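Local coordinates for variant surface glycoprotein MITAT 1.1 (Trypanosoma brucei brucei, PDB 5LY9) that forms the dense coat on the surface of the parasite, whose antigenically distinct variants let it evade the host immune response, and is represented here by its N-terminal domain, at residues 50-53 against 54-58; 100-103 against 104-108; 126-129 against 130-133; 245-248 against 249-252. One frame throughout, in Å; residues are numbered along the deposited sequence.

Contact 1: residues 50-53 against 54-58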
loop_
_atom_site.group_PDB
_atom_site.type_symbol
_atom_site.label_atom_id
_atom_site.label_comp_id
_atom_site.label_asym_id
_atom_site.label_seq_id
_atom_site.Cartn_x
_atom_site.Cartn_y
_atom_site.Cartn_z
ATOM N N SER A 50 -19.435 -24.386 -8.275
ATOM C CA SER A 50 -20.762 -23.843 -8.588
ATOM C C SER A 50 -21.248 -24.216 -9.986
ATOM O O SER A 50 -22.429 -24.548 -10.190
ATOM C CB SER A 50 -20.801 -22.336 -8.488
ATOM O OG SER A 50 -20.420 -21.842 -7.187
ATOM N N ILE A 51 -20.351 -24.132 -10.967
ATOM C CA ILE A 51 -20.663 -24.475 -12.317
ATOM C C ILE A 51 -20.999 -25.985 -12.435
ATOM O O ILE A 51 -21.977 -26.365 -13.069
ATOM C CB ILE A 51 -19.464 -24.134 -13.267
ATOM C CG1 ILE A 51 -19.284 -22.609 -13.431
ATOM C CG2 ILE A 51 -19.641 -24.866 -14.597
ATOM C CD1 ILE A 51 -17.865 -22.195 -13.851
ATOM N N TYR A 52 -20.195 -26.823 -11.783
ATOM C CA TYR A 52 -20.442 -28.260 -11.817
ATOM C C TYR A 52 -21.851 -28.544 -11.252
ATOM O O TYR A 52 -22.631 -29.353 -11.799
ATOM C CB TYR A 52 -19.447 -28.984 -10.963
ATOM C CG TYR A 52 -19.605 -30.476 -11.053
ATOM C CD1 TYR A 52 -20.459 -31.132 -10.251
ATOM C CD2 TYR A 52 -18.772 -31.209 -11.923
ATOM C CE1 TYR A 52 -20.614 -32.533 -10.367
ATOM C CE2 TYR A 52 -18.874 -32.600 -12.009
ATOM C CZ TYR A 52 -19.795 -33.236 -11.245
ATOM O OH TYR A 52 -19.938 -34.621 -11.341
ATOM N N LEU A 53 -22.177 -27.927 -10.127
ATOM C CA LEU A 53 -23.491 -28.126 -9.544
ATOM C C LEU A 53 -24.588 -27.643 -10.445
ATOM O O LEU A 53 -25.660 -28.305 -10.555
ATOM C CB LEU A 53 -23.586 -27.406 -8.230
ATOM C CG LEU A 53 -22.786 -28.039 -7.110
ATOM C CD1 LEU A 53 -22.554 -27.052 -5.970
ATOM C CD2 LEU A 53 -23.532 -29.236 -6.599
ATOM N N ALA A 54 -24.411 -26.454 -11.013
ATOM C CA ALA A 54 -25.453 -25.954 -11.917
ATOM C C ALA A 54 -25.668 -26.827 -13.136
ATOM O O ALA A 54 -26.818 -26.947 -13.610
ATOM C CB ALA A 54 -25.151 -24.547 -12.347
ATOM N N LYS A 55 -24.598 -27.451 -13.589
ATOM C CA LYS A 55 -24.604 -28.276 -14.779
ATOM C C LYS A 55 -25.145 -29.642 -14.441
ATOM O O LYS A 55 -25.711 -30.319 -15.331
ATOM C CB LYS A 55 -23.212 -28.336 -15.311
ATOM C CG LYS A 55 -23.002 -29.113 -16.588
ATOM C CD LYS A 55 -21.593 -28.911 -17.129
ATOM C CE LYS A 55 -21.424 -29.606 -18.468
ATOM N NZ LYS A 55 -21.431 -31.088 -18.302
ATOM N N ASN A 56 -25.036 -30.044 -13.165
ATOM C CA ASN A 56 -25.335 -31.423 -12.739
ATOM C C ASN A 56 -26.255 -31.497 -11.532
ATOM O O ASN A 56 -25.845 -31.944 -10.456
ATOM C CB ASN A 56 -24.066 -32.197 -12.452
ATOM C CG ASN A 56 -23.190 -32.402 -13.662
ATOM O OD1 ASN A 56 -23.390 -33.311 -14.445
ATOM N ND2 ASN A 56 -22.188 -31.612 -13.783
ATOM N N PRO A 57 -27.518 -31.069 -11.679
ATOM C CA PRO A 57 -28.377 -30.982 -10.546
ATOM C C PRO A 57 -28.667 -32.330 -9.943
ATOM O O PRO A 57 -28.972 -32.389 -8.755
ATOM C CB PRO A 57 -29.696 -30.349 -11.120
ATOM C CG PRO A 57 -29.624 -30.585 -12.558
ATOM C CD PRO A 57 -28.138 -30.411 -12.856
ATOM N N GLU A 58 -28.572 -33.398 -10.727
ATOM C CA GLU A 58 -28.868 -34.708 -10.205
ATOM C C GLU A 58 -27.639 -35.405 -9.676
ATOM O O GLU A 58 -27.680 -36.595 -9.457
ATOM C CB GLU A 58 -29.562 -35.564 -11.258
ATOM C CG GLU A 58 -30.746 -34.829 -11.814
ATOM C CD GLU A 58 -31.447 -35.650 -12.861
ATOM O OE1 GLU A 58 -31.927 -36.728 -12.474
ATOM O OE2 GLU A 58 -31.460 -35.209 -14.045
#

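Contact 2: residues 100-103 against 104-108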
loop_
_atom_site.group_PDB
_atom_site.type_symbol
_atom_site.label_atom_id
_atom_site.label_comp_id
_atom_site.label_asym_id
_atom_site.label_seq_id
_atom_site.Cartn_x
_atom_site.Cartn_y
_atom_site.Cartn_z
ATOM N N TYR A 100 10.085 6.276 4.667
ATOM C CA TYR A 100 10.329 7.451 5.514
ATOM C C TYR A 100 11.711 7.411 6.155
ATOM O O TYR A 100 12.471 8.394 6.122
ATOM C CB TYR A 100 9.238 7.496 6.602
ATOM C CG TYR A 100 9.310 8.695 7.522
ATOM C CD1 TYR A 100 9.360 10.030 7.035
ATOM C CD2 TYR A 100 9.360 8.514 8.891
ATOM C CE1 TYR A 100 9.391 11.090 7.881
ATOM C CE2 TYR A 100 9.387 9.602 9.773
ATOM C CZ TYR A 100 9.430 10.898 9.265
ATOM O OH TYR A 100 9.499 11.962 10.126
ATOM N N LEU A 101 12.045 6.269 6.756
ATOM C CA LEU A 101 13.374 6.049 7.332
ATOM C C LEU A 101 14.471 6.190 6.265
ATOM O O LEU A 101 15.488 6.911 6.504
ATOM C CB LEU A 101 13.423 4.701 8.057
ATOM C CG LEU A 101 14.796 4.369 8.586
ATOM C CD1 LEU A 101 15.202 5.361 9.623
ATOM C CD2 LEU A 101 14.771 2.941 9.166
ATOM N N LYS A 102 14.255 5.625 5.073
ATOM C CA LYS A 102 15.215 5.740 3.982
ATOM C C LYS A 102 15.432 7.174 3.576
ATOM O O LYS A 102 16.588 7.617 3.294
ATOM C CB LYS A 102 14.743 4.924 2.815
ATOM C CG LYS A 102 15.680 4.985 1.665
ATOM C CD LYS A 102 15.386 3.953 0.634
ATOM C CE LYS A 102 15.864 4.274 -0.768
ATOM N NZ LYS A 102 17.333 4.610 -0.867
ATOM N N GLY A 103 14.348 7.976 3.600
ATOM C CA GLY A 103 14.499 9.401 3.215
ATOM C C GLY A 103 15.379 10.149 4.153
ATOM O O GLY A 103 16.186 11.005 3.742
ATOM N N SER A 104 15.298 9.865 5.452
ATOM C CA SER A 104 16.155 10.531 6.377
ATOM C C SER A 104 17.606 10.052 6.292
ATOM O O SER A 104 18.544 10.888 6.316
ATOM C CB SER A 104 15.718 10.325 7.850
ATOM O OG SER A 104 14.323 10.825 8.009
ATOM N N ILE A 105 17.810 8.725 6.186
ATOM C CA ILE A 105 19.151 8.203 5.976
ATOM C C ILE A 105 19.781 8.828 4.733
ATOM O O ILE A 105 20.915 9.288 4.780
ATOM C CB ILE A 105 19.136 6.684 5.858
ATOM C CG1 ILE A 105 18.690 6.109 7.229
ATOM C CG2 ILE A 105 20.497 6.167 5.421
ATOM C CD1 ILE A 105 18.407 4.622 7.108
ATOM N N ASP A 106 19.063 8.847 3.633
ATOM C CA ASP A 106 19.662 9.324 2.383
ATOM C C ASP A 106 20.031 10.820 2.500
ATOM O O ASP A 106 21.055 11.296 1.986
ATOM C CB ASP A 106 18.720 9.056 1.193
ATOM C CG ASP A 106 18.625 7.586 0.807
ATOM O OD1 ASP A 106 19.347 6.750 1.424
ATOM O OD2 ASP A 106 17.832 7.298 -0.144
ATOM N N GLU A 107 19.153 11.583 3.137
ATOM C CA GLU A 107 19.389 13.040 3.263
ATOM C C GLU A 107 20.644 13.265 4.117
ATOM O O GLU A 107 21.514 14.112 3.788
ATOM C CB GLU A 107 18.160 13.735 3.806
ATOM C CG GLU A 107 18.269 15.244 4.034
ATOM C CD GLU A 107 18.373 16.063 2.753
ATOM O OE1 GLU A 107 17.847 15.555 1.696
ATOM O OE2 GLU A 107 18.881 17.247 2.879
ATOM N N PHE A 108 20.756 12.558 5.236
ATOM C CA PHE A 108 21.916 12.792 6.135
ATOM C C PHE A 108 23.203 12.299 5.465
ATOM O O PHE A 108 24.248 12.979 5.532
ATOM C CB PHE A 108 21.730 12.272 7.534
ATOM C CG PHE A 108 22.653 12.892 8.502
ATOM C CD1 PHE A 108 22.409 14.214 8.965
ATOM C CD2 PHE A 108 23.830 12.279 8.833
ATOM C CE1 PHE A 108 23.279 14.807 9.817
ATOM C CE2 PHE A 108 24.707 12.893 9.708
ATOM C CZ PHE A 108 24.472 14.132 10.159
#

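Contact 3: residues 126-129 against 130-133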
loop_
_atom_site.group_PDB
_atom_site.type_symbol
_atom_site.label_atom_id
_atom_site.label_comp_id
_atom_site.label_asym_id
_atom_site.label_seq_id
_atom_site.Cartn_x
_atom_site.Cartn_y
_atom_site.Cartn_z
ATOM N N THR A 126 37.391 6.746 5.126
ATOM C CA THR A 126 37.623 5.328 5.083
ATOM C C THR A 126 38.042 4.853 6.450
ATOM O O THR A 126 37.195 4.467 7.306
ATOM C CB THR A 126 38.611 4.964 3.975
ATOM O OG1 THR A 126 39.863 5.629 4.273
ATOM C CG2 THR A 126 38.065 5.363 2.663
ATOM N N THR A 127 39.350 4.862 6.713
ATOM C CA THR A 127 39.915 4.363 7.970
ATOM C C THR A 127 40.753 5.448 8.703
ATOM O O THR A 127 41.199 5.201 9.817
ATOM C CB THR A 127 40.878 3.206 7.675
ATOM O OG1 THR A 127 41.881 3.702 6.770
ATOM C CG2 THR A 127 40.140 1.961 7.052
ATOM N N ASN A 128 40.858 6.659 8.154
ATOM C CA ASN A 128 41.626 7.775 8.754
ATOM C C ASN A 128 40.949 9.061 8.335
ATOM O O ASN A 128 40.081 9.098 7.427
ATOM C CB ASN A 128 43.094 7.819 8.307
ATOM C CG ASN A 128 43.259 7.917 6.796
ATOM O OD1 ASN A 128 43.004 8.924 6.161
ATOM N ND2 ASN A 128 43.780 6.891 6.234
ATOM N N ALA A 129 41.341 10.127 9.003
ATOM C CA ALA A 129 40.657 11.411 8.815
ATOM C C ALA A 129 40.852 12.046 7.490
ATOM O O ALA A 129 40.101 13.003 7.161
ATOM C CB ALA A 129 40.993 12.372 9.907
ATOM N N ASP A 130 41.863 11.588 6.720
ATOM C CA ASP A 130 42.257 12.266 5.476
ATOM C C ASP A 130 41.777 11.726 4.132
ATOM O O ASP A 130 42.132 12.271 3.074
ATOM C CB ASP A 130 43.802 12.307 5.409
ATOM C CG ASP A 130 44.428 13.044 6.565
ATOM O OD1 ASP A 130 43.750 13.814 7.244
ATOM O OD2 ASP A 130 45.646 12.822 6.817
ATOM N N THR A 131 41.033 10.619 4.180
ATOM C CA THR A 131 40.741 9.845 3.015
ATOM C C THR A 131 39.247 9.754 2.889
ATOM O O THR A 131 38.577 8.932 3.562
ATOM C CB THR A 131 41.395 8.496 3.092
ATOM O OG1 THR A 131 42.774 8.669 3.489
ATOM C CG2 THR A 131 41.301 7.819 1.810
ATOM N N ALA A 132 38.708 10.622 2.052
ATOM C CA ALA A 132 37.253 10.581 1.737
ATOM C C ALA A 132 36.921 9.311 0.957
ATOM O O ALA A 132 37.667 8.848 0.120
ATOM C CB ALA A 132 36.833 11.792 0.913
ATOM N N ALA A 133 35.747 8.752 1.226
ATOM C CA ALA A 133 35.171 7.755 0.374
ATOM C C ALA A 133 35.037 8.317 -1.002
ATOM O O ALA A 133 34.820 9.531 -1.164
ATOM C CB ALA A 133 33.782 7.403 0.926
HETATM O O HOH W 1 45.120 6.983 3.366
#

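Contact 4: residues 245-248 against 249-252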
loop_
_atom_site.group_PDB
_atom_site.type_symbol
_atom_site.label_atom_id
_atom_site.label_comp_id
_atom_site.label_asym_id
_atom_site.label_seq_id
_atom_site.Cartn_x
_atom_site.Cartn_y
_atom_site.Cartn_z
ATOM N N ALA A 245 11.165 6.541 14.058
ATOM C CA ALA A 245 11.137 6.046 12.678
ATOM C C ALA A 245 11.786 4.670 12.534
ATOM O O ALA A 245 11.365 3.865 11.678
ATOM C CB ALA A 245 11.767 7.027 11.711
ATOM N N TRP A 246 12.830 4.400 13.340
ATOM C CA TRP A 246 13.529 3.114 13.330
ATOM C C TRP A 246 12.672 2.027 13.954
ATOM O O TRP A 246 12.568 0.955 13.406
ATOM C CB TRP A 246 14.847 3.207 14.080
ATOM C CG TRP A 246 15.788 4.181 13.451
ATOM C CD1 TRP A 246 15.846 5.528 13.625
ATOM C CD2 TRP A 246 16.883 3.856 12.605
ATOM N NE1 TRP A 246 16.906 6.055 12.944
ATOM C CE2 TRP A 246 17.571 5.048 12.315
ATOM C CE3 TRP A 246 17.349 2.679 12.049
ATOM C CZ2 TRP A 246 18.709 5.071 11.464
ATOM C CZ3 TRP A 246 18.452 2.714 11.215
ATOM C CH2 TRP A 246 19.114 3.877 10.933
ATOM N N HIS A 247 12.025 2.336 15.055
ATOM C CA HIS A 247 11.090 1.385 15.638
ATOM C C HIS A 247 9.953 1.103 14.661
ATOM O O HIS A 247 9.569 -0.056 14.508
ATOM C CB HIS A 247 10.468 1.978 16.904
ATOM C CG HIS A 247 9.544 1.027 17.575
ATOM N ND1 HIS A 247 8.254 0.859 17.170
ATOM C CD2 HIS A 247 9.764 0.104 18.533
ATOM C CE1 HIS A 247 7.683 -0.091 17.900
ATOM N NE2 HIS A 247 8.560 -0.519 18.778
ATOM N N GLU A 248 9.433 2.142 13.976
ATOM C CA GLU A 248 8.322 1.970 13.111
ATOM C C GLU A 248 8.633 1.098 11.885
ATOM O O GLU A 248 7.872 0.187 11.561
ATOM C CB GLU A 248 7.761 3.330 12.667
ATOM C CG GLU A 248 6.658 3.201 11.636
ATOM C CD GLU A 248 5.356 2.564 12.130
ATOM O OE1 GLU A 248 5.171 2.288 13.323
ATOM O OE2 GLU A 248 4.486 2.347 11.283
ATOM N N ALA A 249 9.780 1.306 11.221
ATOM C CA ALA A 249 10.157 0.393 10.113
ATOM C C ALA A 249 10.348 -1.032 10.589
ATOM O O ALA A 249 9.947 -1.945 9.905
ATOM C CB ALA A 249 11.379 0.849 9.388
ATOM N N TRP A 250 10.931 -1.198 11.765
ATOM C CA TRP A 250 11.135 -2.528 12.287
ATOM C C TRP A 250 9.856 -3.284 12.592
ATOM O O TRP A 250 9.660 -4.430 12.144
ATOM C CB TRP A 250 12.073 -2.466 13.497
ATOM C CG TRP A 250 12.163 -3.694 14.288
ATOM C CD1 TRP A 250 12.828 -4.819 13.982
ATOM C CD2 TRP A 250 11.640 -3.861 15.605
ATOM N NE1 TRP A 250 12.717 -5.733 15.046
ATOM C CE2 TRP A 250 11.955 -5.176 16.026
ATOM C CE3 TRP A 250 10.850 -3.058 16.425
ATOM C CZ2 TRP A 250 11.555 -5.696 17.283
ATOM C CZ3 TRP A 250 10.468 -3.547 17.695
ATOM C CH2 TRP A 250 10.791 -4.882 18.077
ATOM N N GLU A 251 9.014 -2.660 13.371
ATOM C CA GLU A 251 7.717 -3.251 13.743
ATOM C C GLU A 251 6.840 -3.446 12.518
ATOM O O GLU A 251 6.244 -4.524 12.343
ATOM C CB GLU A 251 7.021 -2.385 14.763
ATOM C CG GLU A 251 5.695 -2.965 15.191
ATOM C CD GLU A 251 5.079 -2.252 16.372
ATOM O OE1 GLU A 251 5.518 -2.550 17.532
ATOM O OE2 GLU A 251 4.218 -1.388 16.134
ATOM N N ALA A 252 6.786 -2.464 11.613
ATOM C CA ALA A 252 5.938 -2.626 10.453
ATOM C C ALA A 252 6.440 -3.780 9.593
ATOM O O ALA A 252 5.656 -4.528 9.022
ATOM C CB ALA A 252 5.916 -1.354 9.642
#

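Contact 1: residues 50-53 against 54-58
ND2 of Asn56 sits over the centre of one face of the Tyr52 ring, 3.6 Å above its plane and 3.8 Å from Tyr52 CZ, the amide tilted 32° from the ring. With CG anti to its backbone nitrogen (chi1 -176°), Tyr52 leans its ring along the helix toward Asn56, while elsewhere the ring meets Leu65, Met318 and Val319. From this place ND2 of Asn56 also donates to O of Tyr52 at 3.0 Å, meeting a lone pair in the carbonyl plane, and the acceptor lies close to the amide plane of Asn56; a second bond, to Glu322, fixes the rotation of the amide. The same carbonyl receives a weak bond from Asn56 N (2.9 Å), and Asn56 N makes another weak bond to Leu53 O. One turn earlier the helix is still regular, with Ala54 N bound to Ser50 O and Lys55 N to Ile51 O, both at 2.9 Å. Lys55 runs outward to a salt bridge with Glu322, so one carboxylate ties down two neighbours. Leu53 packs on Leu62 and Leu65, and Pro57, lacking an N-H, touches Val361 of the second subunit. The arrangement is a helix C-terminus finished by a side-chain-to-carbonyl bond, where helix 24-55 turns toward helix 62-114 in the antiparallel helical hairpin of the A-type variant surface glycoprotein domain.

Contact 2: residues 100-103 against 104-108
Lys102 and Asp106 make the tight part of this helical turn. The lysine chain runs out extended from chi1 to chi3, then bends at its last torsion (chi4 54°) to bring NZ to OD2 of Asp106 at 2.8 Å, a salt bridge that uses the syn lone pair of the carboxylate oxygen. The Asp106 carboxylate also lies close over the backbone, with CG 3.2 Å from Lys102 O, the carbonyl that accepts Asp106 N at 2.8 Å. Both charges are buried and have further partners: NZ reaches Ser148 O and Thr18, OD1 binds Thr18, and OD2 bonds to Tyr100 OH of the second subunit. Such a dense set of bonds probably keeps the aspartate ionised. Packing is looser round the helix, where Leu101 CG only grazes Ile105 CD1 at 3.9 Å, although Ile105 CG1 rests closer, 3.4 Å from Leu101 O. Glu107 touches the first segment with little more than CB, 3.4 Å from Gly103 O; its carboxylate turns off to Leu214 N of the second subunit and to a glycerol probably left from crystallisation. Gly103 and Ser104 face the partner chain, Ser104 OG binding Gly103 O of the second subunit, and the reverse pair forms too. Helix 62-114 is thus held on several sides at this level: by helix 8-21 through Leu21, Leu17 and Thr18, by helix 244-254 through Trp246 and Ala249, and by the second subunit across the dimer interface.

Contact 3: residues 126-129 against 130-133
Asn128 to Thr131 form a type I beta turn, and the chain closes behind it through Thr126 N bonded to Thr131 O at 2.9 Å. An Asx turn is superimposed: OD1 of Asn128 accepts the N-H of Asp130, two residues on, at 3.0 Å. The Asn128 side chain stands between its own backbone nitrogen and carbonyl carbon (chi1 57°), which folds the amide back over the turn. OD1 then takes a second donor, the hydroxyl OG1 of Thr131 at 2.7 Å, and both donors approach lone pairs in the amide carbonyl plane, so two bonds grip one oxygen. Across the mouth of the loop Thr126 and Thr131 touch, OG1 of Thr126 lying 3.5 Å from Thr131 CB and close to its methyl CG2 as well. The Asp130 carboxylate is bound outside the turn: OD1 receives the backbone N-H groups of Thr187 and Gly188, and OD2 bonds to Ser186 OG. Ala129 is buried against Thr4 and Pro183, while backbone bonds join Thr126 to Ala8 and Ala133 to Leu124. The turn therefore ties the loop that follows helix 62-114 to two other pieces of the head lobe, at the end of the domain remote from its C-terminus. A water bridges the same two side chains, Asn128 and Thr131: it accepts from Asn128 ND2 at 3.2 Å and donates to Thr131 OG1 at 2.9 Å.

Contact 4: residues 245-248 against 249-252
Ala245 opens the turn by giving its carbonyl to Ala249 N at 3.0 Å, and its methyl lies on Tyr100 of helix 62-114. Trp246 accepts Trp250 N in the same way, while its indole swings off the turn into a pocket lined by Leu14, Leu17, Leu101 and Met232, with NE1 bonded to Leu214 O and Tyr167 meeting the ring edge-to-face. His247 carries the side-chain contact. With CG anti to its nitrogen (chi1 -178°) the imidazole tips along the helix, and the six-membered ring of Trp250 directs its edge at the imidazole face in an offset edge-to-face pair, planes 73° apart; CZ3 of Trp250 comes 3.7 Å from NE2 of His247. The imidazole edge is met by Glu251, whose OE1 lies near the ring plane 3.3 Å from CE1, the carboxylate standing steeply to the ring. One histidine thus touches both the residue three and the residue four positions on. Glu248 O accepts Ala252 N at 2.9 Å, which brings CB of Ala252 to 3.1 Å from that oxygen, and the Glu248 chain, bent at chi2 (67°), crosses to Arg93 and Arg96. Arg93 also binds Glu251 OE2, which would offset the nearness of the two acids, Glu248 OE1 and Glu251 OE2 being 4.7 Å apart. So helix 244-254 docks on the long-helix core of this domain: Ala245, Glu248 and Ala252 meet helix 62-114, Trp246 wedges between that helix, helix 8-21 and loops, and His247 lies by helix 239-242.

Contacts 2 and 4 belong to the buried interior and join directly: Leu101 and Ile105 pack on Trp246, so helices 62-114 and 244-254 share one apolar seam, with centres about 13 Å apart. Contacts 1 and 3 are only partly buried and lie toward opposite ends of the chain, about 75 Å apart centre to centre. There an asparagine side chain bonds back to, or ahead along, its own backbone where the chain changes direction: Asn56 after a helix end, Asn128 at the start of a turn. The mid-helix contacts rely instead on a salt bridge or an aromatic pair. Contacts 1 and 2 touch the second subunit, contact 2 far more extensively; no other chain of the dimer touches contacts 3 and 4.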